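Local coordinates for protein dihydropteroate synthase (Xanthomonas albilineans, PDB 6OFW) that probably catalyses the magnesium-dependent condensation of 4-aminobenzoate with (7,8-dihydropterin-6-yl)methyl diphosphate to 7,8-dihydropteroate, a precursor of folate derivatives, at residues Asp101-Glu106 against Asn120-Leu125; Ala57-Ile62 against Ala95-Val100; Leu8-Arg13 against Ala116-Asp121. All coordinates share one frame; numbering follows the deposited sequence.

In the fold
All three contacts belong to one TIM-barrel fold, two of them involving strand 118-121 and two strand 98-101. Interaction 2 buries the largest area between its segments: parallel backbone bonds join strands 59-63 and 98-101, with aliphatic side chains on one face and an Asp-Ser pair on the other. Interaction 1 lies where strands 98-101 and 118-121 end, at the C-terminal mouth, and its chemistry turns to carboxylates, an amide, two waters and the pterin of 22D. Interaction 3 lies at the other end of strand 118-121, where a hairpin packs on it through sulfur and carbon atoms, largely buried but with Ala-11 at the surface. Strand 118-121 thus runs from the hairpin to the ligand.

Interaction 1 (Asp101-Glu106 against Asn120-Leu125); sequences DTFKPE and NDVQAL. With 22D (4-{[(2-amino-4-oxo-3,4-dihydropteridin-6-yl)methyl]amino}benzoic acid), chain E.
Asp-101 and Asn-120 run alongside each other to the pterin of 22D, yet are not hydrogen-bonded together: OD2 of Asp-101 lies 3.2 Å from ND2 of Asn-120, but the N-H is badly aimed, the two planes 51° apart. With CG anti to its N (chi1 175°), Asn-120 carries its amide to the ligand instead. Its OD1 accepts from N2 of 22D at 2.7 Å, almost straight, and its ND2 donates to N1 of 22D at 2.9 Å. These two bonds fix the rotation of the amide; Asp-61 is a further partner of ND2. OD2 of Asp-101 comes 2.8 Å from N8 of 22D. The place is the C-terminal mouth of the TIM barrel, where the beta-alpha-beta unit of strands 98-101 and 118-121 ends its parallel pairing with Thr-102 N donating to Asn-120 O at 3.1 Å. One water donates hydrogen bonds to Asp-101 OD1 and Asn-120 O and accepts one from Val-122 N; a second bridges Phe-103 O and Asp-121 OD2. CD2 of Phe-103 meets CG2 of Val-122 at 4.1 Å. Asp-121 OD1, 3.2 Å from Phe-103 CB, closes an Asx turn, met by Gln-123 N from above the carboxylate plane.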
loop_
_atom_site.group_PDB
_atom_site.type_symbol
_atom_site.label_atom_id
_atom_site.label_comp_id
_atom_site.label_asym_id
_atom_site.label_seq_id
_atom_site.Cartn_x
_atom_site.Cartn_y
_atom_site.Cartn_z
ATOM N N ASP B 101 -9.147 -16.194 18.538
ATOM C CA ASP B 101 -9.029 -16.976 17.317
ATOM C C ASP B 101 -9.013 -18.447 17.717
ATOM O O ASP B 101 -7.963 -18.977 18.108
ATOM C CB ASP B 101 -7.760 -16.586 16.567
ATOM C CG ASP B 101 -7.665 -17.067 15.132
ATOM O OD1 ASP B 101 -8.216 -18.130 14.826
ATOM O OD2 ASP B 101 -7.018 -16.382 14.324
ATOM N N THR B 102 -10.190 -19.094 17.668
ATOM C CA THR B 102 -10.345 -20.501 18.063
ATOM C C THR B 102 -11.543 -21.133 17.395
ATOM O O THR B 102 -12.490 -20.419 17.055
ATOM C CB THR B 102 -10.437 -20.629 19.606
ATOM O OG1 THR B 102 -10.351 -22.010 19.974
ATOM C CG2 THR B 102 -11.693 -19.971 20.208
ATOM N N PHE B 103 -11.494 -22.471 17.195
ATOM C CA PHE B 103 -12.608 -23.253 16.662
ATOM C C PHE B 103 -13.211 -24.134 17.772
ATOM O O PHE B 103 -14.233 -24.771 17.551
ATOM C CB PHE B 103 -12.191 -24.102 15.440
ATOM C CG PHE B 103 -11.102 -25.125 15.637
ATOM C CD1 PHE B 103 -11.400 -26.407 16.105
ATOM C CD2 PHE B 103 -9.794 -24.851 15.251
ATOM C CE1 PHE B 103 -10.392 -27.374 16.247
ATOM C CE2 PHE B 103 -8.792 -25.824 15.376
ATOM C CZ PHE B 103 -9.094 -27.068 15.897
ATOM N N LYS B 104 -12.599 -24.124 18.968
ATOM C CA LYS B 104 -13.017 -24.970 20.089
ATOM C C LYS B 104 -13.997 -24.269 21.006
ATOM O O LYS B 104 -13.649 -23.226 21.561
ATOM C CB LYS B 104 -11.794 -25.487 20.853
ATOM C CG LYS B 104 -10.777 -26.205 19.994
ATOM C CD LYS B 104 -9.677 -26.811 20.844
ATOM C CE LYS B 104 -8.679 -27.600 20.037
ATOM N NZ LYS B 104 -7.735 -26.714 19.315
ATOM N N PRO B 105 -15.239 -24.813 21.192
ATOM C CA PRO B 105 -16.221 -24.134 22.059
ATOM C C PRO B 105 -15.776 -23.963 23.498
ATOM O O PRO B 105 -16.178 -22.989 24.114
ATOM C CB PRO B 105 -17.492 -24.998 21.961
ATOM C CG PRO B 105 -17.057 -26.273 21.377
ATOM C CD PRO B 105 -15.809 -26.029 20.578
ATOM N N GLU B 106 -14.925 -24.867 24.035
ATOM C CA GLU B 106 -14.446 -24.732 25.419
ATOM C C GLU B 106 -13.566 -23.506 25.543
ATOM O O GLU B 106 -13.645 -22.806 26.543
ATOM C CB GLU B 106 -13.672 -25.993 25.887
ATOM C CG GLU B 106 -14.341 -27.316 25.579
ATOM C CD GLU B 106 -13.895 -28.054 24.320
ATOM O OE1 GLU B 106 -13.943 -27.474 23.208
ATOM O OE2 GLU B 106 -13.487 -29.227 24.458
ATOM N N ASN B 120 -13.339 -15.448 16.624
ATOM C CA ASN B 120 -12.873 -15.525 15.256
ATOM C C ASN B 120 -12.718 -17.005 14.948
ATOM O O ASN B 120 -11.763 -17.633 15.402
ATOM C CB ASN B 120 -11.569 -14.710 15.088
ATOM C CG ASN B 120 -10.974 -14.851 13.727
ATOM O OD1 ASN B 120 -11.678 -15.116 12.778
ATOM N ND2 ASN B 120 -9.668 -14.740 13.635
ATOM N N ASP B 121 -13.676 -17.582 14.224
ATOM C CA ASP B 121 -13.665 -19.025 13.998
ATOM C C ASP B 121 -13.323 -19.481 12.574
ATOM O O ASP B 121 -14.161 -19.422 11.670
ATOM C CB ASP B 121 -15.013 -19.635 14.455
ATOM C CG ASP B 121 -15.051 -21.158 14.522
ATOM O OD1 ASP B 121 -14.021 -21.806 14.196
ATOM O OD2 ASP B 121 -16.099 -21.701 14.898
ATOM N N VAL B 122 -12.124 -20.073 12.416
ATOM C CA VAL B 122 -11.684 -20.637 11.121
ATOM C C VAL B 122 -12.624 -21.750 10.615
ATOM O O VAL B 122 -12.652 -22.023 9.421
ATOM C CB VAL B 122 -10.204 -21.127 11.107
ATOM C CG1 VAL B 122 -9.231 -19.968 11.311
ATOM C CG2 VAL B 122 -9.954 -22.260 12.119
ATOM N N GLN B 123 -13.344 -22.412 11.530
ATOM C CA GLN B 123 -14.266 -23.504 11.204
ATOM C C GLN B 123 -15.719 -23.059 11.041
ATOM O O GLN B 123 -16.584 -23.905 10.808
ATOM C CB GLN B 123 -14.141 -24.625 12.243
ATOM C CG GLN B 123 -12.919 -25.515 12.004
ATOM C CD GLN B 123 -13.151 -26.471 10.862
ATOM O OE1 GLN B 123 -12.535 -26.361 9.794
ATOM N NE2 GLN B 123 -14.064 -27.419 11.054
ATOM N N ALA B 124 -15.988 -21.732 11.108
ATOM C CA ALA B 124 -17.327 -21.128 10.945
ATOM C C ALA B 124 -18.427 -21.862 11.769
ATOM O O ALA B 124 -19.504 -22.183 11.258
ATOM C CB ALA B 124 -17.695 -21.068 9.480
ATOM N N LEU B 125 -18.114 -22.146 13.050
ATOM C CA LEU B 125 -18.990 -22.820 14.034
ATOM C C LEU B 125 -19.370 -24.244 13.664
ATOM O O LEU B 125 -20.421 -24.737 14.100
ATOM C CB LEU B 125 -20.250 -21.969 14.354
ATOM C CG LEU B 125 -19.959 -20.514 14.741
ATOM C CD1 LEU B 125 -21.218 -19.743 14.950
ATOM C CD2 LEU B 125 -19.020 -20.433 15.945
HETATM C C7 22D E . -5.423 -17.467 11.268
HETATM N N8 22D E . -6.722 -16.897 11.585
HETATM C C8A 22D E . -7.449 -16.230 10.665
HETATM N N1 22D E . -8.645 -15.701 11.047
HETATM C C2 22D E . -9.394 -15.161 10.085
HETATM N N2 22D E . -10.626 -14.745 10.370
HETATM N N3 22D E . -8.979 -15.017 8.790
HETATM C C4 22D E . -7.753 -15.416 8.302
HETATM O O4 22D E . -7.459 -15.201 7.134
HETATM C C4A 22D E . -6.927 -16.072 9.306
HETATM N N5 22D E . -5.666 -16.528 8.970
HETATM C C6 22D E . -4.993 -17.167 9.850
HETATM C C9 22D E . -3.652 -17.762 9.515
HETATM N N10 22D E . -3.843 -18.538 8.306
HETATM C CBX 22D E . -2.874 -18.792 7.363
HETATM C CAR 22D E . -3.216 -19.467 6.192
HETATM C CAT 22D E . -2.314 -19.547 5.146
HETATM C CAQ 22D E . -1.582 -18.294 7.511
HETATM C CAS 22D E . -0.675 -18.394 6.473
HETATM C CBY 22D E . -1.040 -18.987 5.263
HETATM C CBV 22D E . -0.155 -18.863 4.086
HETATM O OAJ 22D E . -0.689 -19.214 2.949
HETATM O OXT 22D E . 0.991 -18.467 4.198
HETATM O O HOH W 1 -10.237 -19.928 14.752
HETATM O O HOH W 2 -16.039 -24.387 15.306
#

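Interaction 2 (Ala57-Ile62 against Ala95-Val100); sequences ADLLDI and ALPLSV
Leu-60 and Leu-98 sit side by side on neighbouring parallel strands of the TIM barrel, 59-63 and 98-101, with Leu-60 CD1 4.0 Å from Leu-98 CD2. Strands 59-62 and 98-100 run 23° from parallel, and the backbone ladder between them tightens along the chain. Leu-60 N reaches Pro-97 O in the carbonyl plane at 3.2 Å; farther on, Ser-99 N to Leu-60 O and Ile-62 N to Ser-99 O are both 2.8 Å and nearly straight at the hydrogen. This is the tight half. On the face of Leu-60, Leu-98, Ile-62 and Val-100 the cover comes from helix 76-93, which lies on Ile-62 and Leu-98, and from Leu-52 of helix 41-54, which touches Leu-60.

The other end lacks this ladder and is partly open to solvent at Asp-58 and Leu-96. Here contacts are made by carbon atoms and carbonyl oxygens: Leu-96 lies roughly perpendicular to Leu-60, its CD1 against Leu-60 CG and near Ala-57 O. The ring of Pro-97 sets CD against Asp-58 O at 3.4 Å. The tight spot is Leu-59, whose CD1 wedges against Pro-97, 3.3 Å from its CB. The carboxylate of Asp-58 turns from this seam to the backbone N of Val-22.

Opposite the leucine face, Asp-61 and Ser-99 point into the barrel. Asp-61 OD2 is taken by Arg-261 in a salt bridge and by the amide of Asn-120, which itself holds the pterin of 22D, so Asp-61 is probably a second-shell support of that site. With chi1 at 170°, Ser-99 extends its hydroxyl away from its own N and across to strand 59-63, where OG donates to the anti side of Asp-61 OD1 at 2.7 Å, 21° out of the carboxylate plane.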
loop_
_atom_site.group_PDB
_atom_site.type_symbol
_atom_site.label_atom_id
_atom_site.label_comp_id
_atom_site.label_asym_id
_atom_site.label_seq_id
_atom_site.Cartn_x
_atom_site.Cartn_y
_atom_site.Cartn_z
ATOM N N ALA B 57 -4.334 -0.266 16.226
ATOM C CA ALA B 57 -5.237 -1.391 15.965
ATOM C C ALA B 57 -6.611 -1.036 16.535
ATOM O O ALA B 57 -6.691 -0.397 17.582
ATOM C CB ALA B 57 -4.725 -2.648 16.661
ATOM N N ASP B 58 -7.664 -1.422 15.843
ATOM C CA ASP B 58 -9.063 -1.213 16.279
ATOM C C ASP B 58 -9.567 -2.414 17.101
ATOM O O ASP B 58 -10.537 -2.290 17.763
ATOM C CB ASP B 58 -9.958 -0.978 15.067
ATOM C CG ASP B 58 -9.526 0.233 14.275
ATOM O OD1 ASP B 58 -9.597 1.294 14.826
ATOM O OD2 ASP B 58 -9.123 0.071 13.152
ATOM N N LEU B 59 -8.865 -3.536 17.043
ATOM C CA LEU B 59 -9.257 -4.807 17.684
ATOM C C LEU B 59 -8.023 -5.719 17.671
ATOM O O LEU B 59 -7.227 -5.568 16.795
ATOM C CB LEU B 59 -10.407 -5.363 16.834
ATOM C CG LEU B 59 -10.822 -6.807 17.019
ATOM C CD1 LEU B 59 -11.594 -6.956 18.309
ATOM C CD2 LEU B 59 -11.702 -7.239 15.879
ATOM N N LEU B 60 -7.853 -6.552 18.679
ATOM C CA LEU B 60 -6.733 -7.522 18.722
ATOM C C LEU B 60 -7.268 -8.954 18.601
ATOM O O LEU B 60 -8.163 -9.316 19.313
ATOM C CB LEU B 60 -5.924 -7.360 20.000
ATOM C CG LEU B 60 -5.359 -5.987 20.305
ATOM C CD1 LEU B 60 -4.667 -5.995 21.640
ATOM C CD2 LEU B 60 -4.412 -5.512 19.241
ATOM N N ASP B 61 -6.649 -9.755 17.767
ATOM C CA ASP B 61 -7.073 -11.132 17.586
ATOM C C ASP B 61 -6.034 -12.043 18.224
ATOM O O ASP B 61 -4.896 -12.129 17.750
ATOM C CB ASP B 61 -7.242 -11.445 16.106
ATOM C CG ASP B 61 -7.806 -12.815 15.839
ATOM O OD1 ASP B 61 -8.847 -13.148 16.430
ATOM O OD2 ASP B 61 -7.213 -13.547 15.017
ATOM N N ILE B 62 -6.450 -12.717 19.312
ATOM C CA ILE B 62 -5.579 -13.553 20.145
ATOM C C ILE B 62 -5.740 -15.017 19.784
ATOM O O ILE B 62 -6.836 -15.565 19.903
ATOM C CB ILE B 62 -5.810 -13.242 21.642
ATOM C CG1 ILE B 62 -5.672 -11.718 21.907
ATOM C CG2 ILE B 62 -4.843 -14.078 22.537
ATOM C CD1 ILE B 62 -6.359 -11.187 23.147
ATOM N N ALA B 95 -8.242 -0.763 26.101
ATOM C CA ALA B 95 -9.698 -0.578 25.974
ATOM C C ALA B 95 -10.184 -1.179 24.656
ATOM O O ALA B 95 -11.368 -1.099 24.376
ATOM C CB ALA B 95 -10.031 0.881 26.000
ATOM N N LEU B 96 -9.280 -1.782 23.899
ATOM C CA LEU B 96 -9.710 -2.326 22.601
ATOM C C LEU B 96 -10.601 -3.552 22.759
ATOM O O LEU B 96 -10.398 -4.303 23.647
ATOM C CB LEU B 96 -8.469 -2.754 21.815
ATOM C CG LEU B 96 -7.584 -1.623 21.334
ATOM C CD1 LEU B 96 -6.471 -2.143 20.452
ATOM C CD2 LEU B 96 -8.409 -0.584 20.621
ATOM N N PRO B 97 -11.490 -3.805 21.791
ATOM C CA PRO B 97 -12.186 -5.063 21.697
ATOM C C PRO B 97 -11.161 -6.199 21.465
ATOM O O PRO B 97 -10.200 -5.982 20.769
ATOM C CB PRO B 97 -13.058 -4.924 20.448
ATOM C CG PRO B 97 -13.070 -3.478 20.103
ATOM C CD PRO B 97 -11.888 -2.865 20.782
ATOM N N LEU B 98 -11.438 -7.384 22.006
ATOM C CA LEU B 98 -10.531 -8.507 21.885
ATOM C C LEU B 98 -11.227 -9.674 21.239
ATOM O O LEU B 98 -12.333 -10.038 21.609
ATOM C CB LEU B 98 -9.916 -8.907 23.254
ATOM C CG LEU B 98 -9.238 -7.811 24.109
ATOM C CD1 LEU B 98 -8.703 -8.395 25.404
ATOM C CD2 LEU B 98 -8.054 -7.158 23.360
ATOM N N SER B 99 -10.609 -10.225 20.222
ATOM C CA SER B 99 -11.129 -11.379 19.530
ATOM C C SER B 99 -10.318 -12.591 19.936
ATOM O O SER B 99 -9.113 -12.486 20.131
ATOM C CB SER B 99 -11.016 -11.180 18.026
ATOM O OG SER B 99 -11.301 -12.391 17.345
ATOM N N VAL B 100 -10.971 -13.747 20.029
ATOM C CA VAL B 100 -10.273 -15.000 20.285
ATOM C C VAL B 100 -10.314 -15.825 19.018
ATOM O O VAL B 100 -11.384 -16.079 18.448
ATOM C CB VAL B 100 -10.713 -15.750 21.566
ATOM C CG1 VAL B 100 -12.181 -16.149 21.510
ATOM C CG2 VAL B 100 -9.815 -16.946 21.837
#

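Interaction 3 (Leu8-Arg13 against Ala116-Asp121); sequences LDCAGR and AGMIND. With 22D (4-{[(2-amino-4-oxo-3,4-dihydropteridin-6-yl)methyl]amino}benzoic acid), chain E.
Cys-10 and Met-118 meet sulfur to methyl, SG to CE at 3.7 Å, where the N-terminal beta-hairpin of strands 7-10 and 13-16 packs on the start of strand 118-121 of the TIM barrel. Met-118 runs straight through its first two torsions and bends only at the last, chi3 -62°, which swings CE round to the hairpin. There it also comes within 4.4 Å of CD1 of Leu-8, while Leu-15 of the paired hairpin strand touches the same methionine. Cys-10 keeps SG beside its backbone N, chi1 -52°; its CB rests 3.2 Å from Gly-117 O, and its CA is at a similar distance from that oxygen. Gly-117 O is buried here with no hydrogen-bonding partner in the model. A type I' turn from Cys-10 to Arg-13 makes the tip of the hairpin, braced by Asp-9, whose OD1 accepts from Gly-12 N nearly along its C-O axis. Arg-13, the last residue of the turn, extends its guanidinium to the carbonyl oxygens of Leu-96 and Val-91, tying the hairpin to helix 76-93 and to the loop before strand 98-101. Ala-11, though exposed, turns its CB to the barrel strand, 3.8 Å from Gly-117 CA and 4.1 Å from Ala-116 O.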
loop_
_atom_site.group_PDB
_atom_site.type_symbol
_atom_site.label_atom_id
_atom_site.label_comp_id
_atom_site.label_asym_id
_atom_site.label_seq_id
_atom_site.Cartn_x
_atom_site.Cartn_y
_atom_site.Cartn_z
ATOM N N LEU B 8 -20.674 -3.264 15.906
ATOM C CA LEU B 8 -20.505 -4.540 16.594
ATOM C C LEU B 8 -20.293 -4.346 18.083
ATOM O O LEU B 8 -19.382 -3.627 18.492
ATOM C CB LEU B 8 -19.380 -5.377 15.974
ATOM C CG LEU B 8 -19.602 -5.870 14.550
ATOM C CD1 LEU B 8 -18.300 -6.290 13.945
ATOM C CD2 LEU B 8 -20.595 -7.048 14.495
ATOM N N ASP B 9 -21.137 -4.983 18.890
ATOM C CA ASP B 9 -21.023 -4.885 20.336
ATOM C C ASP B 9 -20.159 -6.046 20.815
ATOM O O ASP B 9 -20.662 -7.162 20.988
ATOM C CB ASP B 9 -22.424 -4.881 20.996
ATOM C CG ASP B 9 -22.435 -4.743 22.510
ATOM O OD1 ASP B 9 -21.338 -4.727 23.120
ATOM O OD2 ASP B 9 -23.539 -4.655 23.087
ATOM N N CYS B 10 -18.857 -5.785 21.022
ATOM C CA CYS B 10 -17.921 -6.819 21.473
ATOM C C CYS B 10 -17.889 -6.873 22.979
ATOM O O CYS B 10 -16.984 -6.309 23.609
ATOM C CB CYS B 10 -16.528 -6.611 20.873
ATOM S SG CYS B 10 -16.540 -6.440 19.075
ATOM N N ALA B 11 -18.916 -7.538 23.560
ATOM C CA ALA B 11 -19.093 -7.675 25.013
ATOM C C ALA B 11 -18.894 -6.324 25.738
ATOM O O ALA B 11 -18.084 -6.224 26.659
ATOM C CB ALA B 11 -18.152 -8.750 25.575
ATOM N N GLY B 12 -19.573 -5.285 25.251
ATOM C CA GLY B 12 -19.482 -3.947 25.835
ATOM C C GLY B 12 -18.550 -2.970 25.145
ATOM O O GLY B 12 -18.670 -1.762 25.360
ATOM N N ARG B 13 -17.571 -3.486 24.390
ATOM C CA ARG B 13 -16.613 -2.654 23.608
ATOM C C ARG B 13 -17.108 -2.559 22.168
ATOM O O ARG B 13 -17.129 -3.568 21.478
ATOM C CB ARG B 13 -15.179 -3.162 23.735
ATOM C CG ARG B 13 -14.587 -2.971 25.115
ATOM C CD ARG B 13 -13.289 -3.699 25.359
ATOM N NE ARG B 13 -12.919 -3.676 26.750
ATOM C CZ ARG B 13 -11.690 -3.863 27.164
ATOM N NH1 ARG B 13 -10.746 -4.111 26.280
ATOM N NH2 ARG B 13 -11.400 -3.833 28.442
ATOM N N ALA B 116 -12.681 -11.754 26.391
ATOM C CA ALA B 116 -12.789 -11.689 24.930
ATOM C C ALA B 116 -14.171 -11.189 24.549
ATOM O O ALA B 116 -15.157 -11.578 25.174
ATOM C CB ALA B 116 -12.539 -13.060 24.303
ATOM N N GLY B 117 -14.228 -10.324 23.546
ATOM C CA GLY B 117 -15.465 -9.740 23.046
ATOM C C GLY B 117 -15.914 -10.208 21.685
ATOM O O GLY B 117 -16.969 -9.784 21.211
ATOM N N MET B 118 -15.151 -11.100 21.043
ATOM C CA MET B 118 -15.494 -11.595 19.713
ATOM C C MET B 118 -14.865 -12.958 19.535
ATOM O O MET B 118 -13.801 -13.225 20.100
ATOM C CB MET B 118 -14.937 -10.598 18.649
ATOM C CG MET B 118 -15.032 -11.071 17.188
ATOM S SD MET B 118 -14.314 -9.910 15.980
ATOM C CE MET B 118 -15.342 -8.529 16.230
ATOM N N ILE B 119 -15.491 -13.801 18.720
ATOM C CA ILE B 119 -14.958 -15.124 18.391
ATOM C C ILE B 119 -14.600 -15.131 16.915
ATOM O O ILE B 119 -15.443 -14.840 16.052
ATOM C CB ILE B 119 -15.929 -16.288 18.758
ATOM C CG1 ILE B 119 -16.135 -16.358 20.294
ATOM C CG2 ILE B 119 -15.395 -17.639 18.227
ATOM C CD1 ILE B 119 -17.427 -16.911 20.708
ATOM N N ASN B 120 -13.339 -15.448 16.624
ATOM C CA ASN B 120 -12.873 -15.525 15.256
ATOM C C ASN B 120 -12.718 -17.005 14.948
ATOM O O ASN B 120 -11.763 -17.633 15.402
ATOM C CB ASN B 120 -11.569 -14.710 15.088
ATOM C CG ASN B 120 -10.974 -14.851 13.727
ATOM O OD1 ASN B 120 -11.678 -15.116 12.778
ATOM N ND2 ASN B 120 -9.668 -14.740 13.635
ATOM N N ASP B 121 -13.676 -17.582 14.224
ATOM C CA ASP B 121 -13.665 -19.025 13.998
ATOM C C ASP B 121 -13.323 -19.481 12.574
ATOM O O ASP B 121 -14.161 -19.422 11.670
ATOM C CB ASP B 121 -15.013 -19.635 14.455
ATOM C CG ASP B 121 -15.051 -21.158 14.522
ATOM O OD1 ASP B 121 -14.021 -21.806 14.196
ATOM O OD2 ASP B 121 -16.099 -21.701 14.898
HETATM C C7 22D E . -5.423 -17.467 11.268
HETATM N N8 22D E . -6.722 -16.897 11.585
HETATM C C8A 22D E . -7.449 -16.230 10.665
HETATM N N1 22D E . -8.645 -15.701 11.047
HETATM C C2 22D E . -9.394 -15.161 10.085
HETATM N N2 22D E . -10.626 -14.745 10.370
HETATM N N3 22D E . -8.979 -15.017 8.790
HETATM C C4 22D E . -7.753 -15.416 8.302
HETATM O O4 22D E . -7.459 -15.201 7.134
HETATM C C4A 22D E . -6.927 -16.072 9.306
HETATM N N5 22D E . -5.666 -16.528 8.970
HETATM C C6 22D E . -4.993 -17.167 9.850
HETATM C C9 22D E . -3.652 -17.762 9.515
HETATM N N10 22D E . -3.843 -18.538 8.306
HETATM C CBX 22D E . -2.874 -18.792 7.363
HETATM C CAR 22D E . -3.216 -19.467 6.192
HETATM C CAT 22D E . -2.314 -19.547 5.146
HETATM C CAQ 22D E . -1.582 -18.294 7.511
HETATM C CAS 22D E . -0.675 -18.394 6.473
HETATM C CBY 22D E . -1.040 -18.987 5.263
HETATM C CBV 22D E . -0.155 -18.863 4.086
HETATM O OAJ 22D E . -0.689 -19.214 2.949
HETATM O OXT 22D E . 0.991 -18.467 4.198
#